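Local atomic coordinates of capsid protein VP1 (Human polyomavirus 12, PDB entry 6Y5Z), a protein that probably builds the T=7 icosahedral capsid of the virus as disulfide-linked pentamers and takes part in attachment to the host cell. Residues A24-R29 and S66-P71; R198-Y203 and T221-E226; L240-V245 and L262-N267. All coordinates share one frame; numbering follows the deposited sequence. Where two conformers were deposited one is given.

Contact 1. Residues A24-R29 and S66-P71; sequences AFLNPR and SCARIP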
loop_
_atom_site.group_PDB
_atom_site.type_symbol
_atom_site.label_atom_id
_atom_site.label_comp_id
_atom_site.label_asym_id
_atom_site.label_seq_id
_atom_site.Cartn_x
_atom_site.Cartn_y
_atom_site.Cartn_z
ATOM N N ALA D 24 7.166 -7.789 28.785
ATOM C CA ALA D 24 5.901 -7.392 29.429
ATOM C C ALA D 24 4.778 -7.464 28.411
ATOM O O ALA D 24 5.026 -7.200 27.220
ATOM C CB ALA D 24 6.021 -6.014 30.004
ATOM N N PHE D 25 3.568 -7.755 28.883
ATOM C CA PHE D 25 2.314 -7.534 28.126
ATOM C C PHE D 25 1.620 -6.339 28.783
ATOM O O PHE D 25 1.531 -6.314 30.012
ATOM C CB PHE D 25 1.430 -8.781 28.130
ATOM C CG PHE D 25 1.884 -9.968 27.302
ATOM C CD1 PHE D 25 1.552 -10.075 25.963
ATOM C CD2 PHE D 25 2.565 -11.020 27.890
ATOM C CE1 PHE D 25 1.915 -11.199 25.227
ATOM C CE2 PHE D 25 2.935 -12.142 27.157
ATOM C CZ PHE D 25 2.602 -12.232 25.827
ATOM N N LEU D 26 1.196 -5.353 28.001
ATOM C CA LEU D 26 0.306 -4.259 28.452
ATOM C C LEU D 26 -1.098 -4.536 27.925
ATOM O O LEU D 26 -1.270 -4.628 26.708
ATOM C CB LEU D 26 0.854 -2.909 27.990
ATOM C CG LEU D 26 1.935 -2.309 28.888
ATOM C CD1 LEU D 26 3.149 -3.211 29.029
ATOM C CD2 LEU D 26 2.347 -0.940 28.378
ATOM N N ASN D 27 -2.074 -4.663 28.817
ATOM C CA ASN D 27 -3.484 -4.852 28.424
ATOM C C ASN D 27 -4.049 -3.515 27.977
ATOM O O ASN D 27 -3.674 -2.445 28.478
ATOM C CB ASN D 27 -4.307 -5.485 29.546
ATOM C CG ASN D 27 -4.075 -6.973 29.603
ATOM O OD1 ASN D 27 -4.024 -7.615 28.562
ATOM N ND2 ASN D 27 -3.871 -7.499 30.801
ATOM N N PRO D 28 -4.968 -3.564 26.999
ATOM C CA PRO D 28 -5.590 -2.354 26.485
ATOM C C PRO D 28 -6.528 -1.730 27.533
ATOM O O PRO D 28 -7.050 -2.427 28.411
ATOM C CB PRO D 28 -6.354 -2.851 25.252
ATOM C CG PRO D 28 -6.684 -4.254 25.567
ATOM C CD PRO D 28 -5.540 -4.780 26.406
ATOM N N ARG D 29 -6.641 -0.408 27.458
ATOM C CA ARG D 29 -7.522 0.402 28.327
ATOM C C ARG D 29 -8.521 1.115 27.423
ATOM O O ARG D 29 -8.318 2.283 27.122
ATOM C CB ARG D 29 -6.658 1.332 29.184
ATOM C CG ARG D 29 -5.621 0.593 30.019
ATOM C CD ARG D 29 -6.294 -0.208 31.125
ATOM N NE ARG D 29 -5.379 -1.013 31.903
ATOM C CZ ARG D 29 -5.391 -2.335 32.023
ATOM N NH1 ARG D 29 -6.193 -3.094 31.292
ATOM N NH2 ARG D 29 -4.498 -2.905 32.813
ATOM N N SER D 66 -2.205 2.950 27.557
ATOM C CA SER D 66 -1.622 1.980 28.512
ATOM C C SER D 66 -0.191 2.408 28.842
ATOM O O SER D 66 0.526 2.928 27.955
ATOM C CB SER D 66 -1.659 0.605 27.918
ATOM O OG SER D 66 -2.998 0.196 27.693
ATOM N N CYS D 67 0.268 2.154 30.062
ATOM C CA CYS D 67 1.690 2.390 30.421
ATOM C C CYS D 67 2.093 1.560 31.627
ATOM O O CYS D 67 1.226 1.180 32.420
ATOM C CB CYS D 67 2.028 3.851 30.639
ATOM S SG CYS D 67 1.090 4.620 31.988
ATOM N N ALA D 68 3.377 1.247 31.681
ATOM C CA ALA D 68 3.958 0.468 32.784
ATOM C C ALA D 68 5.405 0.915 32.953
ATOM O O ALA D 68 6.092 1.228 31.953
ATOM C CB ALA D 68 3.825 -1.014 32.518
ATOM N N ARG D 69 5.852 0.947 34.201
ATOM C CA ARG D 69 7.276 1.110 34.528
ATOM C C ARG D 69 7.758 -0.247 35.028
ATOM O O ARG D 69 7.159 -0.766 35.986
ATOM C CB ARG D 69 7.501 2.218 35.552
ATOM C CG ARG D 69 8.956 2.318 35.982
ATOM C CD ARG D 69 9.124 3.220 37.188
ATOM N NE ARG D 69 10.513 3.289 37.645
ATOM C CZ ARG D 69 11.114 2.366 38.398
ATOM N NH1 ARG D 69 10.458 1.291 38.796
ATOM N NH2 ARG D 69 12.375 2.519 38.753
ATOM N N ILE D 70 8.720 -0.835 34.328
ATOM C CA ILE D 70 9.321 -2.145 34.711
ATOM C C ILE D 70 10.597 -1.865 35.499
ATOM O O ILE D 70 11.517 -1.213 34.995
ATOM C CB ILE D 70 9.617 -3.035 33.487
ATOM C CG1 ILE D 70 8.467 -3.082 32.474
ATOM C CG2 ILE D 70 9.987 -4.423 33.975
ATOM C CD1 ILE D 70 7.159 -3.586 33.022
ATOM N N PRO D 71 10.713 -2.375 36.749
ATOM C CA PRO D 71 11.947 -2.193 37.504
ATOM C C PRO D 71 13.100 -2.988 36.879
ATOM O O PRO D 71 12.864 -4.072 36.384
ATOM C CB PRO D 71 11.622 -2.732 38.904
ATOM C CG PRO D 71 10.102 -2.886 38.943
ATOM C CD PRO D 71 9.679 -3.101 37.508
HETATM O O HOH W 1 -4.743 1.130 25.962
#
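Leu26 and Ala68 face one another across the two layers of the VP1 beta-sandwich, and they show how strands that share no backbone ladder can still be matched side chain by side chain. The axes of strands 24-26 and 66-71 run at 152°, close to antiparallel, with 8.0 Å between them at closest approach. Leu26 holds CG anti to its carbonyl carbon (chi1 -83°), and its two methyls divide the work: CD1 meets the Ala68 methyl, while CD2 lies against the backbone, 4.0 Å from Cys67 CA. Toward one end, Ile70 CD1 packs against Ala24 CB at 4.0 Å. At the other end the contact turns polar. Ser66 OG donates to Asn27 O at 2.8 Å, approaching 25° out of the carbonyl plane, and Arg29 CG lies 3.5 Å from Ser66 OG. A water donates to Ser66 OG and accepts from Arg29 N, so the serine oxygen is gripped twice. Arg29 NE forms a salt bridge with Asp179 and NH1 hydrogen-bonds Tyr40, while the Asn27 side chain bonds Leu168 of a second subunit. Apolar packing thus gives way to a serine that satisfies the carbonyl of the departing chain where strand 24-26 ends.

Contact 2. Residues R198-Y203 and T221-E226; sequences RYFGNY and TILLDE. With GOL (glycerol), chain Q.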
loop_
_atom_site.group_PDB
_atom_site.type_symbol
_atom_site.label_atom_id
_atom_site.label_comp_id
_atom_site.label_asym_id
_atom_site.label_seq_id
_atom_site.Cartn_x
_atom_site.Cartn_y
_atom_site.Cartn_z
ATOM N N ARG D 198 11.738 6.558 22.455
ATOM C CA ARG D 198 11.423 6.347 21.024
ATOM C C ARG D 198 9.962 5.976 20.939
ATOM O O ARG D 198 9.550 5.057 21.678
ATOM C CB ARG D 198 12.280 5.250 20.399
ATOM C CG ARG D 198 13.775 5.423 20.600
ATOM C CD ARG D 198 14.348 6.771 20.194
ATOM N NE ARG D 198 15.757 6.677 20.520
ATOM C CZ ARG D 198 16.385 7.370 21.454
ATOM N NH1 ARG D 198 15.788 8.365 22.086
ATOM N NH2 ARG D 198 17.661 7.125 21.681
ATOM N N TYR D 199 9.185 6.702 20.136
ATOM C CA TYR D 199 7.767 6.328 19.926
ATOM C C TYR D 199 7.496 6.142 18.442
ATOM O O TYR D 199 8.225 6.744 17.628
ATOM C CB TYR D 199 6.801 7.317 20.571
ATOM C CG TYR D 199 6.775 8.693 19.978
ATOM C CD1 TYR D 199 6.010 8.978 18.864
ATOM C CD2 TYR D 199 7.537 9.715 20.514
ATOM C CE1 TYR D 199 5.990 10.251 18.317
ATOM C CE2 TYR D 199 7.524 10.988 19.988
ATOM C CZ TYR D 199 6.768 11.252 18.862
ATOM O OH TYR D 199 6.725 12.506 18.319
ATOM N N PHE D 200 6.475 5.330 18.156
ATOM C CA PHE D 200 6.092 4.885 16.800
ATOM C C PHE D 200 4.582 4.744 16.788
ATOM O O PHE D 200 4.029 4.160 17.724
ATOM C CB PHE D 200 6.752 3.548 16.465
ATOM C CG PHE D 200 8.236 3.460 16.747
ATOM C CD1 PHE D 200 8.693 3.169 18.022
ATOM C CD2 PHE D 200 9.160 3.624 15.729
ATOM C CE1 PHE D 200 10.056 3.094 18.276
ATOM C CE2 PHE D 200 10.520 3.498 15.973
ATOM C CZ PHE D 200 10.954 3.217 17.246
ATOM N N GLY D 201 3.909 5.263 15.771
ATOM C CA GLY D 201 2.464 5.045 15.697
ATOM C C GLY D 201 1.931 5.184 14.295
ATOM O O GLY D 201 2.629 5.705 13.398
ATOM N N ASN D 202 0.709 4.706 14.128
ATOM C CA ASN D 202 -0.002 4.933 12.859
ATOM C C ASN D 202 -1.482 5.060 13.173
ATOM O O ASN D 202 -2.002 4.436 14.130
ATOM C CB ASN D 202 0.332 3.880 11.804
ATOM C CG ASN D 202 -0.377 2.562 11.977
ATOM O OD1 ASN D 202 -1.400 2.317 11.335
ATOM N ND2 ASN D 202 0.141 1.701 12.829
ATOM N N TYR D 203 -2.138 5.840 12.344
ATOM C CA TYR D 203 -3.578 6.111 12.450
ATOM C C TYR D 203 -4.218 5.916 11.083
ATOM O O TYR D 203 -3.600 6.284 10.074
ATOM C CB TYR D 203 -3.787 7.538 12.945
ATOM C CG TYR D 203 -5.154 8.058 12.621
ATOM C CD1 TYR D 203 -6.241 7.737 13.423
ATOM C CD2 TYR D 203 -5.367 8.846 11.507
ATOM C CE1 TYR D 203 -7.507 8.184 13.119
ATOM C CE2 TYR D 203 -6.629 9.321 11.205
ATOM C CZ TYR D 203 -7.697 8.987 12.008
ATOM O OH TYR D 203 -8.943 9.415 11.670
ATOM N N THR D 221 12.873 -3.762 16.300
ATOM C CA THR D 221 12.839 -2.282 16.189
ATOM C C THR D 221 14.089 -1.746 16.887
ATOM O O THR D 221 14.217 -1.959 18.090
ATOM C CB THR D 221 11.561 -1.704 16.798
ATOM O OG1 THR D 221 10.462 -2.376 16.176
ATOM C CG2 THR D 221 11.487 -0.203 16.640
ATOM N N ILE D 222 14.998 -1.110 16.147
ATOM C CA ILE D 222 16.231 -0.483 16.711
ATOM C C ILE D 222 15.812 0.755 17.507
ATOM O O ILE D 222 14.971 1.533 17.008
ATOM C CB ILE D 222 17.209 -0.107 15.580
ATOM C CG1 ILE D 222 17.587 -1.336 14.754
ATOM C CG2 ILE D 222 18.444 0.597 16.127
ATOM C CD1 ILE D 222 18.361 -2.346 15.533
ATOM N N LEU D 223 16.388 0.959 18.700
ATOM C CA LEU D 223 16.029 2.130 19.537
ATOM C C LEU D 223 17.195 3.114 19.625
ATOM O O LEU D 223 17.044 4.180 20.287
ATOM C CB LEU D 223 15.564 1.662 20.921
ATOM C CG LEU D 223 14.294 0.809 20.926
ATOM C CD1 LEU D 223 14.052 0.187 22.302
ATOM C CD2 LEU D 223 13.068 1.606 20.511
ATOM N N LEU D 224 18.319 2.775 19.014
ATOM C CA LEU D 224 19.513 3.649 18.999
ATOM C C LEU D 224 19.183 4.891 18.168
ATOM O O LEU D 224 18.504 4.749 17.123
ATOM C CB LEU D 224 20.701 2.891 18.415
ATOM C CG LEU D 224 21.053 1.594 19.147
ATOM C CD1 LEU D 224 22.327 0.973 18.569
ATOM C CD2 LEU D 224 21.221 1.830 20.645
ATOM N N ASP D 225 19.604 6.056 18.657
ATOM C CA ASP D 225 19.501 7.353 17.942
ATOM C C ASP D 225 20.624 7.448 16.904
ATOM O O ASP D 225 21.343 6.487 16.716
ATOM C CB ASP D 225 19.525 8.529 18.918
ATOM C CG ASP D 225 20.854 8.795 19.622
ATOM O OD1 ASP D 225 21.893 8.243 19.196
ATOM O OD2 ASP D 225 20.819 9.536 20.642
ATOM N N GLU D 226 20.773 8.605 16.255
ATOM C CA GLU D 226 21.745 8.772 15.144
ATOM C C GLU D 226 23.183 8.726 15.686
ATOM O O GLU D 226 24.097 8.559 14.861
ATOM C CB GLU D 226 21.465 10.062 14.364
ATOM C CG GLU D 226 21.674 11.335 15.165
HETATM C C1 GOL Q . 20.115 9.467 25.789
HETATM O O1 GOL Q . 19.025 9.856 26.617
HETATM C C2 GOL Q . 19.638 9.021 24.426
HETATM O O2 GOL Q . 18.455 8.235 24.555
HETATM C C3 GOL Q . 19.362 10.182 23.500
HETATM O O3 GOL Q . 18.898 9.736 22.232
#
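Arg198 reaches from strand 198-203 to the carbonyl of Leu223, tying a strand of the VP1 jelly-roll beta-sandwich to the chain leaving the short strand 221-222. The arginine bends at chi2 (-52°), which swings NE toward Leu223 O for a 2.8 Å bond; its N-H...O angle of 136° is far from straight, and the donor stands 30° out of the carbonyl plane. The two hydrogens of NH2 are shared among several acceptors: Leu223 O, Val229 O and O3 of a glycerol, probably from the crystallisation liquor, accept weakly, and only GOL O2, at 3.2 Å from Arg198 NH2, is not a weak partner. Although Asp225 OD2 lies 4.1 Å from Arg198 NH2, it sits well off the guanidinium plane, so the pair is one of charges and not a salt bridge; the glycerol bridges it instead, GOL O3 donating to Asp225 OD2 at 2.5 Å. Asp225 OD1 is satisfied by the backbone N-H groups of Asn227 and Val229, and Arg198 NH1 has a weak bond to Glu195 O. Next to this polar end the contact is apolar. Leu223 CD2 packs on Arg198 CB and also meets the edge of the Phe200 ring, which stacks on Phe128. Beyond Arg198, Phe200-Tyr203 pair with a strand of another subunit, extending the sheet across the interface. Phe200 and Thr221 meet tip to tip, with CZ 3.5 Å from CG2.

Contact 3. Residues L240-V245 and L262-N267; sequences LSCCDV and LPRYFN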
loop_
_atom_site.group_PDB
_atom_site.type_symbol
_atom_site.label_atom_id
_atom_site.label_comp_id
_atom_site.label_asym_id
_atom_site.label_seq_id
_atom_site.Cartn_x
_atom_site.Cartn_y
_atom_site.Cartn_z
ATOM N N LEU D 240 7.314 1.750 29.327
ATOM C CA LEU D 240 6.612 1.212 28.147
ATOM C C LEU D 240 5.257 1.884 28.081
ATOM O O LEU D 240 4.596 2.037 29.125
ATOM C CB LEU D 240 6.418 -0.289 28.270
ATOM C CG LEU D 240 7.673 -1.091 28.604
ATOM C CD1 LEU D 240 7.323 -2.559 28.801
ATOM C CD2 LEU D 240 8.709 -0.921 27.514
ATOM N N SER D 241 4.836 2.242 26.880
ATOM C CA SER D 241 3.566 2.961 26.617
ATOM C C SER D 241 2.946 2.385 25.345
ATOM O O SER D 241 3.730 2.039 24.474
ATOM C CB SER D 241 3.820 4.427 26.433
ATOM O OG SER D 241 4.503 4.994 27.540
ATOM N N CYS D 242 1.627 2.341 25.238
ATOM C CA CYS D 242 1.009 1.935 23.953
ATOM C C CYS D 242 -0.470 2.283 23.938
ATOM O O CYS D 242 -1.052 2.605 24.983
ATOM C CB CYS D 242 1.226 0.457 23.681
ATOM S SG CYS D 242 0.589 -0.651 24.964
ATOM N N CYS D 243 -1.052 2.199 22.749
ATOM C CA CYS D 243 -2.505 2.105 22.543
ATOM C C CYS D 243 -2.702 1.362 21.225
ATOM O O CYS D 243 -1.948 1.625 20.270
ATOM C CB CYS D 243 -3.133 3.488 22.509
ATOM S SG CYS D 243 -4.935 3.405 22.452
ATOM N N ASP D 244 -3.667 0.467 21.188
ATOM C CA ASP D 244 -3.939 -0.362 19.995
ATOM C C ASP D 244 -5.440 -0.539 19.836
ATOM O O ASP D 244 -5.984 -1.602 20.177
ATOM C CB ASP D 244 -3.186 -1.684 20.105
ATOM C CG ASP D 244 -1.690 -1.459 20.032
ATOM O OD1 ASP D 244 -1.209 -1.139 18.920
ATOM O OD2 ASP D 244 -0.998 -1.551 21.104
ATOM N N VAL D 245 -6.072 0.496 19.287
ATOM C CA VAL D 245 -7.515 0.504 18.925
ATOM C C VAL D 245 -7.657 -0.177 17.567
ATOM O O VAL D 245 -7.036 0.299 16.602
ATOM C CB VAL D 245 -8.081 1.932 18.849
ATOM C CG1 VAL D 245 -9.515 1.920 18.330
ATOM C CG2 VAL D 245 -7.991 2.622 20.203
ATOM N N LEU D 262 -6.547 -4.345 21.640
ATOM C CA LEU D 262 -5.825 -5.624 21.821
ATOM C C LEU D 262 -4.582 -5.356 22.646
ATOM O O LEU D 262 -4.013 -4.255 22.648
ATOM C CB LEU D 262 -5.466 -6.240 20.458
ATOM C CG LEU D 262 -6.632 -6.844 19.672
ATOM C CD1 LEU D 262 -6.163 -7.319 18.303
ATOM C CD2 LEU D 262 -7.288 -7.980 20.443
ATOM N N PRO D 263 -4.103 -6.384 23.365
ATOM C CA PRO D 263 -2.892 -6.258 24.165
ATOM C C PRO D 263 -1.646 -6.178 23.294
ATOM O O PRO D 263 -1.661 -6.661 22.183
ATOM C CB PRO D 263 -2.818 -7.531 25.013
ATOM C CG PRO D 263 -4.046 -8.325 24.647
ATOM C CD PRO D 263 -4.675 -7.727 23.419
ATOM N N ARG D 264 -0.594 -5.607 23.857
ATOM C CA ARG D 264 0.714 -5.518 23.195
ATOM C C ARG D 264 1.779 -6.168 24.070
ATOM O O ARG D 264 1.882 -5.847 25.267
ATOM C CB ARG D 264 1.044 -4.057 22.889
ATOM C CG ARG D 264 2.409 -3.846 22.259
ATOM C CD ARG D 264 2.625 -2.397 21.868
ATOM N NE ARG D 264 1.868 -1.927 20.704
ATOM C CZ ARG D 264 2.280 -1.962 19.438
ATOM N NH1 ARG D 264 1.515 -1.470 18.473
ATOM N NH2 ARG D 264 3.442 -2.524 19.134
ATOM N N TYR D 265 2.618 -6.959 23.427
ATOM C CA TYR D 265 3.845 -7.544 24.003
ATOM C C TYR D 265 5.046 -6.663 23.683
ATOM O O TYR D 265 5.166 -6.135 22.541
ATOM C CB TYR D 265 4.077 -8.920 23.395
ATOM C CG TYR D 265 5.323 -9.621 23.841
ATOM C CD1 TYR D 265 5.431 -10.170 25.105
ATOM C CD2 TYR D 265 6.406 -9.718 22.990
ATOM C CE1 TYR D 265 6.594 -10.818 25.506
ATOM C CE2 TYR D 265 7.551 -10.409 23.352
ATOM C CZ TYR D 265 7.662 -10.923 24.623
ATOM O OH TYR D 265 8.830 -11.591 24.918
ATOM N N PHE D 266 5.971 -6.596 24.633
ATOM C CA PHE D 266 7.287 -5.941 24.491
ATOM C C PHE D 266 8.362 -6.902 24.965
ATOM O O PHE D 266 8.212 -7.473 26.062
ATOM C CB PHE D 266 7.419 -4.680 25.345
ATOM C CG PHE D 266 6.463 -3.556 25.030
ATOM C CD1 PHE D 266 5.127 -3.598 25.426
ATOM C CD2 PHE D 266 6.926 -2.405 24.422
ATOM C CE1 PHE D 266 4.283 -2.527 25.181
ATOM C CE2 PHE D 266 6.079 -1.332 24.185
ATOM C CZ PHE D 266 4.761 -1.387 24.582
ATOM N N ASN D 267 9.435 -7.047 24.186
ATOM C CA ASN D 267 10.681 -7.692 24.670
ATOM C C ASN D 267 11.812 -6.737 24.334
ATOM O O ASN D 267 12.164 -6.618 23.152
ATOM C CB ASN D 267 10.907 -9.081 24.079
ATOM C CG ASN D 267 12.069 -9.789 24.750
ATOM O OD1 ASN D 267 12.996 -9.149 25.211
ATOM N ND2 ASN D 267 11.984 -11.096 24.907
HETATM O O HOH W 2 -2.393 -2.176 23.409
#
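Arg264 runs extended from the backbone, CG anti to N (chi1 177°), then bends at chi3 (-73°) to lay its guanidinium against the carboxylate of Asp244. The grip is side-on and two-pronged: Arg264 NH1 donates to Asp244 OD1 at 2.8 Å and Arg264 NE to Asp244 OD2 at 2.9 Å, each on the syn side, with the two planes 35° apart. This buried pair shows how a sandwich accommodates charge, by further partners. His126 ND1 bonds Asp244 OD1, Thr94 OG1 bonds Arg264 NH2, and a water donates to both Asp244 OD2 and Leu262 O. Leu262 N bonds Asp244 O at 3.2 Å, joining the backbones beside the salt bridge. Farther along, the Phe266 ring carries Leu240 over its face, with CB 4.2 Å from the ring centroid in a CH-pi contact. Cys242 comes to the edge of that ring, its SG in a sulfur-aromatic contact, and its CB packs on Arg264 CD at 3.7 Å. The two segments belong to the hairpin of strands 237-250 and 257-276; Leu26 of strand 9-26 touches Leu240, Cys242 and Phe266, Val96 of strand 83-96 touches Asp244 and Arg264, and strand 124-131 pairs with 240-245.

The three contacts follow one another along the chain without overlap, yet all reach the same curled antiparallel sheet. Contacts 1 and 3 adjoin, their centres about 7 Å apart: strand 9-26 pairs with 257-276 and strand 66-71 with 237-250, and Ala24 O to Phe266 N and Ser66 N to Cys242 O are probable hydrogen bonds between them. Contact 2 stands apart, its centre about 14 Å from that of contact 3 and about 18 Å from that of contact 1. Contacts 1 and 3 form adjoining parts of the sandwich packing, contact 3 buried and contact 1 partly so, and both meet a second subunit. Contact 2 adjoins a third, with which strand 198-203 pairs and which contact 3 also touches, consistent with the capsid pentamer.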